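Local coordinates for 5-carboxymethyl-2-hydroxymuconate semialdehyde dehydrogenase (Thermus thermophilus, PDB 2D4E), which probably catalyses the NAD-dependent oxidation of 5-carboxymethyl-2-hydroxymuconate semialdehyde to the corresponding acid, as a tetrameric member of the aldehyde dehydrogenase family, at residues A85-I99 with A128-E140. Residues are numbered along the deposited sequence; the frame is centred on the assembly and turned at random.
Sequences AKERKRYLLRIAELI and AAENFAFYAEYAE
The F132 side chain packs as a knob into the hole between L92, I95, A96 and I99 of 85-99. The methyl CG2 of I95 stands almost exactly over the centre of the ring, a CH-pi contact 3.5 Å from the centroid and 2° off the normal. L92 meets the same ring at its edge, its CD2 3.7 Å from F132 CD2, while I99 reaches it obliquely through CD1. L92 forks between two neighbours: its other methyl, CD1, lies 3.5 Å from A136 CA. Small residues let the backbones come close in this antiparallel helix pair, the segment axes approaching to 7.9 Å at 163°; the CB of A96 rests 3.5 Å from A129 O. Towards the N-terminal end of 85-99, K89, with CG anti to its backbone N (chi1 171°) and an extended chain, runs past A136 O and brings NZ towards the E137 carboxylate, a salt bridge doubtful in detail. E140 runs beside K86, its OE1 against K86 CA and CB, while A85 CB packs 3.4 Å from A139 O. R88 NH2 donates a hydrogen bond to A188 O. The pair packs against helices 175-188 and 203-214, which in chain order flank strand 193-196 of the five-stranded parallel sheet, consistent with the Rossmann-type NAD-binding domain of aldehyde dehydrogenases.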
ATOM      1  N   ALA C  85      -9.194  14.466 -14.087  1.00 17.02           N
ATOM      2  CA  ALA C  85      -9.219  13.012 -14.191  1.00 20.35           C
ATOM      3  C   ALA C  85     -10.631  12.515 -14.457  1.00 21.73           C
ATOM      4  O   ALA C  85     -10.828  11.563 -15.198  1.00 22.59           O
ATOM      5  CB  ALA C  85      -8.667  12.379 -12.920  1.00 12.48           C
ATOM      6  N   LYS C  86     -11.612  13.172 -13.852  1.00 24.43           N
ATOM      7  CA  LYS C  86     -13.005  12.795 -14.035  1.00 26.30           C
ATOM      8  C   LYS C  86     -13.392  12.922 -15.507  1.00 26.73           C
ATOM      9  O   LYS C  86     -14.169  12.119 -16.029  1.00 22.41           O
ATOM     10  CB  LYS C  86     -13.903  13.692 -13.182  1.00 33.40           C
ATOM     11  CG  LYS C  86     -15.388  13.402 -13.313  1.00 39.69           C
ATOM     12  CD  LYS C  86     -16.204  14.360 -12.457  1.00 48.91           C
ATOM     13  CE  LYS C  86     -17.697  14.087 -12.570  1.00 49.38           C
ATOM     14  NZ  LYS C  86     -18.459  14.988 -11.662  1.00 53.70           N
ATOM     15  N   GLU C  87     -12.840  13.930 -16.176  1.00 20.09           N
ATOM     16  CA  GLU C  87     -13.136  14.152 -17.585  1.00 21.17           C
ATOM     17  C   GLU C  87     -12.435  13.121 -18.470  1.00 24.05           C
ATOM     18  O   GLU C  87     -12.998  12.681 -19.474  1.00 24.25           O
ATOM     19  CB  GLU C  87     -12.728  15.571 -17.997  1.00 18.30           C
ATOM     20  CG  GLU C  87     -12.948  15.897 -19.472  1.00 25.74           C
ATOM     21  CD  GLU C  87     -14.419  15.936 -19.880  1.00 32.37           C
ATOM     22  OE1 GLU C  87     -14.693  16.314 -21.041  1.00 35.09           O
ATOM     23  OE2 GLU C  87     -15.298  15.594 -19.055  1.00 31.50           O
ATOM     24  N   ARG C  88     -11.211  12.735 -18.108  1.00 20.40           N
ATOM     25  CA  ARG C  88     -10.495  11.735 -18.895  1.00 19.01           C
ATOM     26  C   ARG C  88     -11.222  10.411 -18.705  1.00 22.24           C
ATOM     27  O   ARG C  88     -11.314   9.596 -19.625  1.00 20.76           O
ATOM     28  CB  ARG C  88      -9.038  11.604 -18.439  1.00 22.80           C
ATOM     29  CG  ARG C  88      -8.203  12.862 -18.641  1.00 18.03           C
ATOM     30  CD  ARG C  88      -6.716  12.537 -18.725  1.00 20.75           C
ATOM     31  NE  ARG C  88      -6.208  11.843 -17.543  1.00 16.46           N
ATOM     32  CZ  ARG C  88      -5.935  12.434 -16.386  1.00 21.69           C
ATOM     33  NH1 ARG C  88      -6.112  13.741 -16.243  1.00 20.76           N
ATOM     34  NH2 ARG C  88      -5.475  11.717 -15.371  1.00 20.65           N
ATOM     35  N   LYS C  89     -11.749  10.205 -17.501  1.00 22.44           N
ATOM     36  CA  LYS C  89     -12.497   8.993 -17.200  1.00 25.50           C
ATOM     37  C   LYS C  89     -13.715   8.937 -18.124  1.00 25.29           C
ATOM     38  O   LYS C  89     -14.055   7.879 -18.659  1.00 24.61           O
ATOM     39  CB  LYS C  89     -12.956   9.001 -15.740  1.00 20.90           C
ATOM     40  CG  LYS C  89     -13.929   7.878 -15.379  1.00 25.80           C
ATOM     41  CD  LYS C  89     -14.385   7.982 -13.926  1.00 20.21           C
ATOM     42  CE  LYS C  89     -15.266   6.804 -13.556  1.00 31.75           C
ATOM     43  NZ  LYS C  89     -15.584   6.747 -12.100  1.00 29.10           N
ATOM     44  N   ARG C  90     -14.365  10.083 -18.316  1.00 23.38           N
ATOM     45  CA  ARG C  90     -15.539  10.146 -19.180  1.00 26.49           C
ATOM     46  C   ARG C  90     -15.165   9.736 -20.601  1.00 20.68           C
ATOM     47  O   ARG C  90     -15.889   8.977 -21.243  1.00 25.26           O
ATOM     48  CB  ARG C  90     -16.138  11.556 -19.193  1.00 26.69           C
ATOM     49  CG  ARG C  90     -17.439  11.661 -19.992  1.00 28.60           C
ATOM     50  CD  ARG C  90     -17.889  13.109 -20.148  1.00 31.77           C
ATOM     51  NE  ARG C  90     -16.948  13.903 -20.936  1.00 29.16           N
ATOM     52  CZ  ARG C  90     -16.720  13.729 -22.234  1.00 32.96           C
ATOM     53  NH1 ARG C  90     -17.365  12.779 -22.905  1.00 35.80           N
ATOM     54  NH2 ARG C  90     -15.857  14.512 -22.866  1.00 32.09           N
ATOM     55  N   TYR C  91     -14.038  10.239 -21.088  1.00 16.15           N
ATOM     56  CA  TYR C  91     -13.581   9.894 -22.427  1.00 18.26           C
ATOM     57  C   TYR C  91     -13.305   8.395 -22.579  1.00 20.76           C
ATOM     58  O   TYR C  91     -13.748   7.787 -23.543  1.00 20.95           O
ATOM     59  CB  TYR C  91     -12.313  10.664 -22.779  1.00 18.55           C
ATOM     60  CG  TYR C  91     -12.540  12.071 -23.260  1.00 18.67           C
ATOM     61  CD1 TYR C  91     -12.038  13.153 -22.549  1.00 19.74           C
ATOM     62  CD2 TYR C  91     -13.201  12.319 -24.462  1.00 25.93           C
ATOM     63  CE1 TYR C  91     -12.177  14.448 -23.018  1.00 24.80           C
ATOM     64  CE2 TYR C  91     -13.348  13.621 -24.947  1.00 26.05           C
ATOM     65  CZ  TYR C  91     -12.830  14.678 -24.217  1.00 26.26           C
ATOM     66  OH  TYR C  91     -12.950  15.964 -24.682  1.00 24.81           O
ATOM     67  N   LEU C  92     -12.571   7.802 -21.637  1.00 18.62           N
ATOM     68  CA  LEU C  92     -12.274   6.372 -21.727  1.00 24.16           C
ATOM     69  C   LEU C  92     -13.563   5.555 -21.771  1.00 20.34           C
ATOM     70  O   LEU C  92     -13.674   4.605 -22.539  1.00 20.46           O
ATOM     71  CB  LEU C  92     -11.409   5.901 -20.549  1.00 24.32           C
ATOM     72  CG  LEU C  92      -9.994   6.474 -20.398  1.00 31.71           C
ATOM     73  CD1 LEU C  92      -9.205   5.587 -19.451  1.00 31.50           C
ATOM     74  CD2 LEU C  92      -9.292   6.518 -21.733  1.00 30.66           C
ATOM     75  N   LEU C  93     -14.533   5.926 -20.943  1.00 19.53           N
ATOM     76  CA  LEU C  93     -15.812   5.226 -20.919  1.00 24.63           C
ATOM     77  C   LEU C  93     -16.563   5.395 -22.243  1.00 23.91           C
ATOM     78  O   LEU C  93     -17.292   4.498 -22.675  1.00 20.58           O
ATOM     79  CB  LEU C  93     -16.673   5.734 -19.763  1.00 21.78           C
ATOM     80  CG  LEU C  93     -16.159   5.355 -18.373  1.00 26.56           C
ATOM     81  CD1 LEU C  93     -17.090   5.935 -17.317  1.00 23.54           C
ATOM     82  CD2 LEU C  93     -16.079   3.831 -18.253  1.00 22.94           C
ATOM     83  N   ARG C  94     -16.381   6.549 -22.881  1.00 19.09           N
ATOM     84  CA  ARG C  94     -17.028   6.820 -24.160  1.00 21.63           C
ATOM     85  C   ARG C  94     -16.380   5.955 -25.240  1.00 25.31           C
ATOM     86  O   ARG C  94     -17.058   5.410 -26.115  1.00 23.45           O
ATOM     87  CB  ARG C  94     -16.879   8.301 -24.518  1.00 24.22           C
ATOM     88  CG  ARG C  94     -17.482   8.692 -25.860  1.00 21.75           C
ATOM     89  CD  ARG C  94     -18.953   8.304 -25.960  1.00 26.29           C
ATOM     90  NE  ARG C  94     -19.544   8.811 -27.198  1.00 28.24           N
ATOM     91  CZ  ARG C  94     -20.636   8.311 -27.770  1.00 28.05           C
ATOM     92  NH1 ARG C  94     -21.270   7.279 -27.221  1.00 23.00           N
ATOM     93  NH2 ARG C  94     -21.089   8.845 -28.900  1.00 22.18           N
ATOM     94  N   ILE C  95     -15.057   5.844 -25.168  1.00 17.79           N
ATOM     95  CA  ILE C  95     -14.299   5.039 -26.110  1.00 19.66           C
ATOM     96  C   ILE C  95     -14.721   3.575 -25.972  1.00 18.83           C
ATOM     97  O   ILE C  95     -14.938   2.896 -26.970  1.00 21.81           O
ATOM     98  CB  ILE C  95     -12.773   5.178 -25.849  1.00 19.15           C
ATOM     99  CG1 ILE C  95     -12.309   6.579 -26.255  1.00 14.76           C
ATOM    100  CG2 ILE C  95     -11.998   4.124 -26.631  1.00 20.75           C
ATOM    101  CD1 ILE C  95     -10.863   6.875 -25.910  1.00 16.44           C
ATOM    102  N   ALA C  96     -14.848   3.103 -24.734  1.00 17.64           N
ATOM    103  CA  ALA C  96     -15.254   1.725 -24.474  1.00 20.59           C
ATOM    104  C   ALA C  96     -16.653   1.504 -25.040  1.00 27.27           C
ATOM    105  O   ALA C  96     -16.949   0.457 -25.624  1.00 21.96           O
ATOM    106  CB  ALA C  96     -15.251   1.451 -22.980  1.00 10.67           C
ATOM    107  N   GLU C  97     -17.511   2.503 -24.860  1.00 25.85           N
ATOM    108  CA  GLU C  97     -18.877   2.431 -25.356  1.00 25.92           C
ATOM    109  C   GLU C  97     -18.893   2.335 -26.881  1.00 24.56           C
ATOM    110  O   GLU C  97     -19.616   1.518 -27.451  1.00 26.95           O
ATOM    111  CB  GLU C  97     -19.660   3.664 -24.890  1.00 28.45           C
ATOM    112  CG  GLU C  97     -21.094   3.732 -25.383  1.00 31.28           C
ATOM    113  CD  GLU C  97     -21.876   4.882 -24.758  1.00 38.50           C
ATOM    114  OE1 GLU C  97     -21.432   6.049 -24.860  1.00 33.01           O
ATOM    115  OE2 GLU C  97     -22.945   4.612 -24.168  1.00 43.73           O
ATOM    116  N   LEU C  98     -18.084   3.163 -27.538  1.00 25.72           N
ATOM    117  CA  LEU C  98     -18.017   3.170 -28.997  1.00 18.61           C
ATOM    118  C   LEU C  98     -17.359   1.926 -29.589  1.00 22.74           C
ATOM    119  O   LEU C  98     -17.703   1.511 -30.697  1.00 19.56           O
ATOM    120  CB  LEU C  98     -17.315   4.437 -29.487  1.00 16.78           C
ATOM    121  CG  LEU C  98     -18.139   5.710 -29.245  1.00 18.98           C
ATOM    122  CD1 LEU C  98     -17.363   6.937 -29.700  1.00 14.73           C
ATOM    123  CD2 LEU C  98     -19.471   5.605 -29.994  1.00 20.61           C
ATOM    124  N   ILE C  99     -16.407   1.338 -28.868  1.00 22.15           N
ATOM    125  CA  ILE C  99     -15.763   0.116 -29.337  1.00 19.81           C
ATOM    126  C   ILE C  99     -16.856  -0.963 -29.370  1.00 23.49           C
ATOM    127  O   ILE C  99     -16.952  -1.752 -30.317  1.00 16.58           O
ATOM    128  CB  ILE C  99     -14.619  -0.324 -28.382  1.00 20.38           C
ATOM    129  CG1 ILE C  99     -13.400   0.581 -28.584  1.00 20.89           C
ATOM    130  CG2 ILE C  99     -14.241  -1.784 -28.634  1.00 18.27           C
ATOM    131  CD1 ILE C  99     -12.253   0.304 -27.621  1.00 20.57           C
ATOM    132  N   ALA C 128     -10.811  -5.476 -25.431  1.00 18.85           N
ATOM    133  CA  ALA C 128     -10.303  -4.158 -25.793  1.00 21.98           C
ATOM    134  C   ALA C 128     -11.176  -3.090 -25.144  1.00 22.98           C
ATOM    135  O   ALA C 128     -10.672  -2.109 -24.593  1.00 22.98           O
ATOM    136  CB  ALA C 128     -10.313  -3.991 -27.301  1.00 17.23           C
ATOM    137  N   ALA C 129     -12.488  -3.279 -25.217  1.00 21.75           N
ATOM    138  CA  ALA C 129     -13.410  -2.331 -24.609  1.00 21.56           C
ATOM    139  C   ALA C 129     -13.148  -2.334 -23.100  1.00 23.20           C
ATOM    140  O   ALA C 129     -13.093  -1.276 -22.465  1.00 20.17           O
ATOM    141  CB  ALA C 129     -14.849  -2.735 -24.906  1.00 23.20           C
ATOM    142  N   GLU C 130     -12.977  -3.529 -22.539  1.00 15.70           N
ATOM    143  CA  GLU C 130     -12.706  -3.676 -21.109  1.00 18.73           C
ATOM    144  C   GLU C 130     -11.420  -2.963 -20.690  1.00 16.30           C
ATOM    145  O   GLU C 130     -11.317  -2.475 -19.562  1.00 16.85           O
ATOM    146  CB  GLU C 130     -12.609  -5.156 -20.725  1.00 19.46           C
ATOM    147  CG  GLU C 130     -12.183  -5.396 -19.274  1.00 26.57           C
ATOM    148  CD  GLU C 130     -12.219  -6.869 -18.873  1.00 36.89           C
ATOM    149  OE1 GLU C 130     -11.671  -7.713 -19.622  1.00 35.02           O
ATOM    150  OE2 GLU C 130     -12.788  -7.181 -17.803  1.00 38.03           O
ATOM    151  N   ASN C 131     -10.439  -2.916 -21.585  1.00 13.10           N
ATOM    152  CA  ASN C 131      -9.185  -2.241 -21.279  1.00 18.55           C
ATOM    153  C   ASN C 131      -9.472  -0.776 -20.933  1.00 16.74           C
ATOM    154  O   ASN C 131      -8.924  -0.241 -19.971  1.00 17.40           O
ATOM    155  CB  ASN C 131      -8.209  -2.317 -22.464  1.00 14.56           C
ATOM    156  CG  ASN C 131      -7.539  -3.680 -22.589  1.00 15.46           C
ATOM    157  OD1 ASN C 131      -7.474  -4.447 -21.624  1.00 19.29           O
ATOM    158  ND2 ASN C 131      -7.019  -3.979 -23.777  1.00 13.89           N
ATOM    159  N   PHE C 132     -10.339  -0.138 -21.711  1.00 14.71           N
ATOM    160  CA  PHE C 132     -10.687   1.259 -21.457  1.00 19.53           C
ATOM    161  C   PHE C 132     -11.600   1.421 -20.243  1.00 18.37           C
ATOM    162  O   PHE C 132     -11.415   2.332 -19.437  1.00 19.99           O
ATOM    163  CB  PHE C 132     -11.346   1.889 -22.690  1.00 18.38           C
ATOM    164  CG  PHE C 132     -10.377   2.205 -23.793  1.00 18.77           C
ATOM    165  CD1 PHE C 132     -10.149   1.298 -24.823  1.00 13.27           C
ATOM    166  CD2 PHE C 132      -9.656   3.398 -23.774  1.00 16.70           C
ATOM    167  CE1 PHE C 132      -9.212   1.572 -25.821  1.00 17.09           C
ATOM    168  CE2 PHE C 132      -8.719   3.682 -24.762  1.00 16.88           C
ATOM    169  CZ  PHE C 132      -8.496   2.764 -25.789  1.00 22.22           C
ATOM    170  N   ALA C 133     -12.581   0.537 -20.108  1.00 17.24           N
ATOM    171  CA  ALA C 133     -13.496   0.609 -18.978  1.00 19.22           C
ATOM    172  C   ALA C 133     -12.725   0.404 -17.678  1.00 21.22           C
ATOM    173  O   ALA C 133     -13.026   1.027 -16.651  1.00 19.83           O
ATOM    174  CB  ALA C 133     -14.587  -0.450 -19.115  1.00 20.86           C
ATOM    175  N   PHE C 134     -11.726  -0.475 -17.739  1.00 19.53           N
ATOM    176  CA  PHE C 134     -10.887  -0.800 -16.591  1.00 16.56           C
ATOM    177  C   PHE C 134     -10.045   0.391 -16.131  1.00 18.88           C
ATOM    178  O   PHE C 134     -10.164   0.844 -14.994  1.00 19.22           O
ATOM    179  CB  PHE C 134      -9.971  -1.972 -16.948  1.00 17.52           C
ATOM    180  CG  PHE C 134      -9.024  -2.368 -15.851  1.00 18.91           C
ATOM    181  CD1 PHE C 134      -9.498  -2.925 -14.666  1.00 19.04           C
ATOM    182  CD2 PHE C 134      -7.651  -2.198 -16.010  1.00 18.47           C
ATOM    183  CE1 PHE C 134      -8.621  -3.313 -13.654  1.00 18.68           C
ATOM    184  CE2 PHE C 134      -6.763  -2.581 -15.002  1.00 20.12           C
ATOM    185  CZ  PHE C 134      -7.251  -3.141 -13.820  1.00 17.09           C
ATOM    186  N   TYR C 135      -9.194   0.902 -17.013  1.00 17.01           N
ATOM    187  CA  TYR C 135      -8.339   2.021 -16.645  1.00 19.43           C
ATOM    188  C   TYR C 135      -9.081   3.328 -16.405  1.00 19.88           C
ATOM    189  O   TYR C 135      -8.546   4.244 -15.785  1.00 16.72           O
ATOM    190  CB  TYR C 135      -7.238   2.211 -17.686  1.00 15.42           C
ATOM    191  CG  TYR C 135      -6.144   1.181 -17.544  1.00 16.58           C
ATOM    192  CD1 TYR C 135      -6.035   0.113 -18.438  1.00 15.33           C
ATOM    193  CD2 TYR C 135      -5.234   1.257 -16.489  1.00 13.84           C
ATOM    194  CE1 TYR C 135      -5.038  -0.856 -18.284  1.00 13.54           C
ATOM    195  CE2 TYR C 135      -4.237   0.298 -16.323  1.00 16.44           C
ATOM    196  CZ  TYR C 135      -4.142  -0.753 -17.224  1.00 15.47           C
ATOM    197  OH  TYR C 135      -3.136  -1.678 -17.079  1.00 21.26           O
ATOM    198  N   ALA C 136     -10.318   3.407 -16.883  1.00 19.75           N
ATOM    199  CA  ALA C 136     -11.119   4.604 -16.682  1.00 20.33           C
ATOM    200  C   ALA C 136     -11.257   4.842 -15.181  1.00 21.23           C
ATOM    201  O   ALA C 136     -11.304   5.986 -14.721  1.00 21.54           O
ATOM    202  CB  ALA C 136     -12.501   4.432 -17.320  1.00 17.33           C
ATOM    203  N   GLU C 137     -11.304   3.751 -14.422  1.00 18.18           N
ATOM    204  CA  GLU C 137     -11.450   3.827 -12.968  1.00 23.76           C
ATOM    205  C   GLU C 137     -10.154   4.133 -12.205  1.00 21.41           C
ATOM    206  O   GLU C 137     -10.194   4.347 -10.993  1.00 25.36           O
ATOM    207  CB  GLU C 137     -12.055   2.523 -12.431  1.00 24.34           C
ATOM    208  CG  GLU C 137     -13.426   2.164 -13.003  1.00 34.02           C
ATOM    209  CD  GLU C 137     -14.483   3.247 -12.783  1.00 43.65           C
ATOM    210  OE1 GLU C 137     -14.568   3.788 -11.656  1.00 43.82           O
ATOM    211  OE2 GLU C 137     -15.244   3.546 -13.735  1.00 44.22           O
ATOM    212  N   TYR C 138      -9.014   4.139 -12.894  1.00 18.22           N
ATOM    213  CA  TYR C 138      -7.736   4.442 -12.238  1.00 15.58           C
ATOM    214  C   TYR C 138      -7.304   5.896 -12.473  1.00 18.77           C
ATOM    215  O   TYR C 138      -6.436   6.416 -11.768  1.00 16.01           O
ATOM    216  CB  TYR C 138      -6.629   3.499 -12.729  1.00 13.65           C
ATOM    217  CG  TYR C 138      -6.742   2.085 -12.203  1.00 15.55           C
ATOM    218  CD1 TYR C 138      -7.704   1.211 -12.700  1.00 23.07           C
ATOM    219  CD2 TYR C 138      -5.913   1.636 -11.178  1.00 14.40           C
ATOM    220  CE1 TYR C 138      -7.842  -0.082 -12.186  1.00 21.03           C
ATOM    221  CE2 TYR C 138      -6.041   0.351 -10.655  1.00 19.55           C
ATOM    222  CZ  TYR C 138      -7.009  -0.502 -11.164  1.00 22.84           C
ATOM    223  OH  TYR C 138      -7.149  -1.770 -10.649  1.00 26.24           O
ATOM    224  N   ALA C 139      -7.914   6.545 -13.462  1.00 16.29           N
ATOM    225  CA  ALA C 139      -7.584   7.927 -13.792  1.00 19.10           C
ATOM    226  C   ALA C 139      -7.633   8.864 -12.579  1.00 18.86           C
ATOM    227  O   ALA C 139      -6.722   9.670 -12.367  1.00 18.59           O
ATOM    228  CB  ALA C 139      -8.526   8.439 -14.894  1.00 18.95           C
ATOM    229  N   GLU C 140      -8.684   8.747 -11.775  1.00 17.36           N
ATOM    230  CA  GLU C 140      -8.842   9.595 -10.596  1.00 21.64           C
ATOM    231  C   GLU C 140      -7.939   9.247  -9.410  1.00 22.06           C
ATOM    232  O   GLU C 140      -7.978   9.924  -8.379  1.00 16.33           O
ATOM    233  CB  GLU C 140     -10.301   9.580 -10.143  1.00 21.69           C
ATOM    234  CG  GLU C 140     -11.238  10.331 -11.071  1.00 28.76           C
ATOM    235  CD  GLU C 140     -12.699  10.086 -10.748  1.00 40.96           C
ATOM    236  OE1 GLU C 140     -13.555  10.832 -11.269  1.00 48.08           O
ATOM    237  OE2 GLU C 140     -12.991   9.143  -9.977  1.00 49.07           O
TER